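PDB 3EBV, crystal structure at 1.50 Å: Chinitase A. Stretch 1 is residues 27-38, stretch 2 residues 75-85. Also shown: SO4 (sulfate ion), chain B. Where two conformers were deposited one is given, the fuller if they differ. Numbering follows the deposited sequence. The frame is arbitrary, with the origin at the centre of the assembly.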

# COMPACT_ATOMS: atom_id res chain seq x y z
N PRO A 27 -1.11 -4.54 -15.43
CA PRO A 27 -0.18 -3.73 -16.23
C PRO A 27 1.27 -3.73 -15.76
O PRO A 27 1.54 -3.80 -14.55
N SER A 28 2.18 -3.61 -16.73
CA SER A 28 3.61 -3.62 -16.43
C SER A 28 4.06 -2.46 -15.53
O SER A 28 5.09 -2.59 -14.86
N ALA A 29 3.27 -1.38 -15.50
CA ALA A 29 3.60 -0.21 -14.67
C ALA A 29 3.72 -0.54 -13.20
O ALA A 29 4.40 0.18 -12.45
N TYR A 30 3.04 -1.60 -12.74
CA TYR A 30 3.02 -1.92 -11.33
C TYR A 30 4.27 -2.68 -10.92
O TYR A 30 4.52 -3.80 -11.36
N ASP A 31 5.04 -2.06 -10.03
CA ASP A 31 6.29 -2.67 -9.55
C ASP A 31 6.06 -3.56 -8.35
O ASP A 31 6.81 -4.50 -8.12
N ILE A 32 5.04 -3.23 -7.55
CA ILE A 32 4.67 -4.01 -6.40
C ILE A 32 3.18 -4.27 -6.55
O ILE A 32 2.41 -3.34 -6.75
N ILE A 33 2.82 -5.55 -6.50
CA ILE A 33 1.41 -5.97 -6.60
C ILE A 33 1.01 -6.53 -5.25
O ILE A 33 1.63 -7.51 -4.77
N ALA A 34 0.04 -5.89 -4.61
CA ALA A 34 -0.48 -6.29 -3.30
C ALA A 34 -1.78 -7.08 -3.48
O ALA A 34 -2.79 -6.55 -3.98
N VAL A 35 -1.74 -8.37 -3.11
CA VAL A 35 -2.88 -9.26 -3.26
C VAL A 35 -3.87 -9.01 -2.11
O VAL A 35 -3.55 -9.19 -0.92
N ALA A 36 -5.09 -8.59 -2.47
CA ALA A 36 -6.07 -8.17 -1.50
C ALA A 36 -7.22 -9.19 -1.40
O ALA A 36 -8.04 -9.24 -2.32
N PHE A 37 -7.38 -9.96 -0.31
CA PHE A 37 -6.61 -9.88 0.93
C PHE A 37 -6.49 -11.29 1.53
O PHE A 37 -7.25 -12.21 1.14
N ALA A 38 -5.59 -11.42 2.49
CA ALA A 38 -5.62 -12.60 3.38
C ALA A 38 -6.90 -12.52 4.23
O ALA A 38 -7.47 -11.44 4.40
N GLY A 75 10.99 -8.86 -12.56
CA GLY A 75 11.50 -7.90 -11.60
C GLY A 75 10.44 -7.27 -10.69
O GLY A 75 10.77 -6.36 -9.92
N LYS A 76 9.21 -7.76 -10.77
CA LYS A 76 8.14 -7.21 -9.90
C LYS A 76 8.16 -7.91 -8.54
O LYS A 76 8.76 -8.99 -8.37
N LYS A 77 7.49 -7.31 -7.56
CA LYS A 77 7.32 -7.95 -6.26
C LYS A 77 5.83 -8.21 -6.09
O LYS A 77 5.00 -7.39 -6.53
N VAL A 78 5.48 -9.34 -5.48
CA VAL A 78 4.08 -9.64 -5.21
C VAL A 78 3.96 -9.93 -3.74
O VAL A 78 4.64 -10.83 -3.24
N ILE A 79 3.13 -9.18 -3.03
CA ILE A 79 3.02 -9.33 -1.59
C ILE A 79 1.57 -9.62 -1.20
O ILE A 79 0.66 -9.38 -2.00
N ILE A 80 1.37 -10.18 -0.01
CA ILE A 80 0.02 -10.43 0.51
C ILE A 80 -0.44 -9.29 1.41
O ILE A 80 0.27 -8.95 2.36
N SER A 81 -1.63 -8.74 1.14
CA SER A 81 -2.16 -7.68 2.00
C SER A 81 -3.07 -8.26 3.04
O SER A 81 -3.95 -9.08 2.71
N VAL A 82 -2.90 -7.84 4.29
CA VAL A 82 -3.77 -8.26 5.39
C VAL A 82 -4.72 -7.14 5.77
O VAL A 82 -4.29 -5.99 5.93
N GLY A 83 -6.01 -7.45 5.92
CA GLY A 83 -6.96 -6.45 6.41
C GLY A 83 -7.99 -6.12 5.38
O GLY A 83 -8.79 -6.98 4.98
N GLY A 84 -8.00 -4.85 4.98
CA GLY A 84 -9.01 -4.38 4.06
C GLY A 84 -10.20 -3.87 4.84
O GLY A 84 -10.30 -4.09 6.06
N GLU A 85 -11.10 -3.16 4.16
CA GLU A 85 -12.25 -2.54 4.82
C GLU A 85 -13.01 -3.51 5.73
O GLU A 85 -13.41 -3.14 6.85

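From Ile 32 to Val 35 the strand pairs in parallel with Lys 77 to Ile 80, so paired residues send their side chains to the same face. The ladder rests on backbone hydrogen bonds, such as Val 35 N to Ile 79 O (2.8 Å).

One face carries Ile 32, Ala 34 and Ile 79. Ile 79, with chi1 p and chi2 t, brings CD1 to 3.7 Å from Ile 32 CG2, while its CG1 lies 4.0 Å from Ala 34 CB. On the other face Val 35 (t) spans two neighbours: its CG2 is 3.8 Å from Val 78 CG1 and its CG1 3.9 Å from Ile 80 CD1. Ile 80 (t, p) also sets CG1 3.9 Å from Ala 38 CB. Branched Val and Ile suit these buried positions.

Phe 37 (m) follows a cis peptide bond. Gly 84 CA sits over its face, 3.6 Å from the Phe 37 ring centroid, in a CH-pi contact; a CB on Gly 84 would clash with Phe 37 CE2. Ser 81 OG lies at the ring edge, 3.4 Å from Phe 37 CD1.

At the start of both stretches polar contacts take over. The long Lys 76 (m, m, t, t) donates from NZ to Ser 28 O (2.8 Å); water 2 donates to Asp 31 OD1 (2.7 Å) and weakly accepts from Lys 76 NZ (3.5 Å). Ser 28 (p) donates a hydrogen bond from OG to sulfate O4 (2.7 Å). Water 3 bridges Ala 38 O (2.7 Å) and Gly 83 O (2.9 Å).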

# COMPACT_ATOMS: atom_id res chain seq x y z
CB PRO A 27 -0.76 -2.31 -16.15
CG PRO A 27 -2.29 -2.56 -16.00
CD PRO A 27 -2.37 -3.82 -15.13
CB SER A 28 4.42 -3.59 -17.73
OG SER A 28 4.06 -2.50 -18.51
CB ALA A 29 2.55 0.86 -14.85
CB TYR A 30 1.76 -2.70 -10.98
CG TYR A 30 0.52 -1.88 -11.15
CD1 TYR A 30 0.19 -0.90 -10.21
CD2 TYR A 30 -0.31 -2.04 -12.29
CE1 TYR A 30 -0.94 -0.11 -10.37
CE2 TYR A 30 -1.47 -1.25 -12.45
CZ TYR A 30 -1.78 -0.29 -11.48
OH TYR A 30 -2.92 0.52 -11.55
CB ASP A 31 7.25 -1.56 -9.13
CG ASP A 31 7.52 -0.63 -10.24
OD1 ASP A 31 8.17 -1.04 -11.24
OD2 ASP A 31 7.09 0.53 -10.18
CB ILE A 32 4.92 -3.27 -5.05
CG1 ILE A 32 6.41 -2.92 -4.91
CG2 ILE A 32 4.45 -4.13 -3.86
CD1 ILE A 32 6.70 -2.06 -3.64
CB ILE A 33 1.21 -7.03 -7.74
CG1 ILE A 33 1.66 -6.46 -9.08
CG2 ILE A 33 -0.27 -7.51 -7.72
CD1 ILE A 33 1.81 -7.56 -10.18
CB ALA A 34 -0.66 -5.06 -2.39
CB VAL A 35 -2.37 -10.70 -3.27
CG1 VAL A 35 -3.57 -11.68 -3.20
CG2 VAL A 35 -1.55 -10.93 -4.51
CB ALA A 36 -6.64 -6.78 -1.93
CB PHE A 37 -7.36 -9.05 1.96
CG PHE A 37 -7.56 -7.61 1.57
CD1 PHE A 37 -6.56 -6.67 1.79
CD2 PHE A 37 -8.77 -7.19 1.01
CE1 PHE A 37 -6.75 -5.33 1.45
CE2 PHE A 37 -8.96 -5.84 0.68
CZ PHE A 37 -7.94 -4.92 0.89
CB ALA A 38 -4.39 -12.68 4.24
CB LYS A 76 6.74 -7.32 -10.54
CG LYS A 76 6.61 -7.05 -12.03
CD LYS A 76 7.12 -5.73 -12.44
CE LYS A 76 6.84 -5.52 -13.94
NZ LYS A 76 7.35 -4.21 -14.28
CB LYS A 77 7.83 -7.06 -5.10
CG LYS A 77 9.30 -6.64 -5.21
CD LYS A 77 10.17 -7.85 -4.95
CE LYS A 77 11.65 -7.56 -5.13
NZ LYS A 77 12.50 -8.75 -4.68
CB VAL A 78 3.55 -10.86 -6.05
CG1 VAL A 78 2.06 -11.09 -5.81
CG2 VAL A 78 3.83 -10.64 -7.54
CB ILE A 79 3.55 -8.04 -0.86
CG1 ILE A 79 2.69 -6.82 -1.23
CG2 ILE A 79 5.04 -7.84 -1.22
CD1 ILE A 79 3.22 -5.49 -0.60
CB ILE A 80 -0.07 -11.85 1.21
CG1 ILE A 80 -1.48 -12.17 1.67
CG2 ILE A 80 0.95 -11.98 2.37
CD1 ILE A 80 -2.47 -12.31 0.50
CB SER A 81 -2.89 -6.61 1.18
OG SER A 81 -3.33 -5.56 2.01
CB VAL A 82 -2.92 -8.65 6.62
CG1 VAL A 82 -3.83 -9.11 7.75
CG2 VAL A 82 -1.91 -9.74 6.23
CB GLU A 85 -13.21 -1.96 3.77
CG GLU A 85 -12.78 -0.59 3.30
CD GLU A 85 -13.85 0.10 2.46
OE1 GLU A 85 -14.81 -0.59 2.04
OE2 GLU A 85 -13.69 1.33 2.24
S SO4 B . 3.23 -4.03 -21.87
O1 SO4 B . 3.92 -5.29 -21.70
O2 SO4 B . 3.18 -3.61 -23.28
O3 SO4 B . 1.84 -4.23 -21.30
O4 SO4 B . 3.94 -2.96 -21.17
O HOH W 1 9.70 -4.12 -8.13
O HOH W 2 9.39 -3.40 -11.60
O HOH W 3 -8.14 -9.49 6.17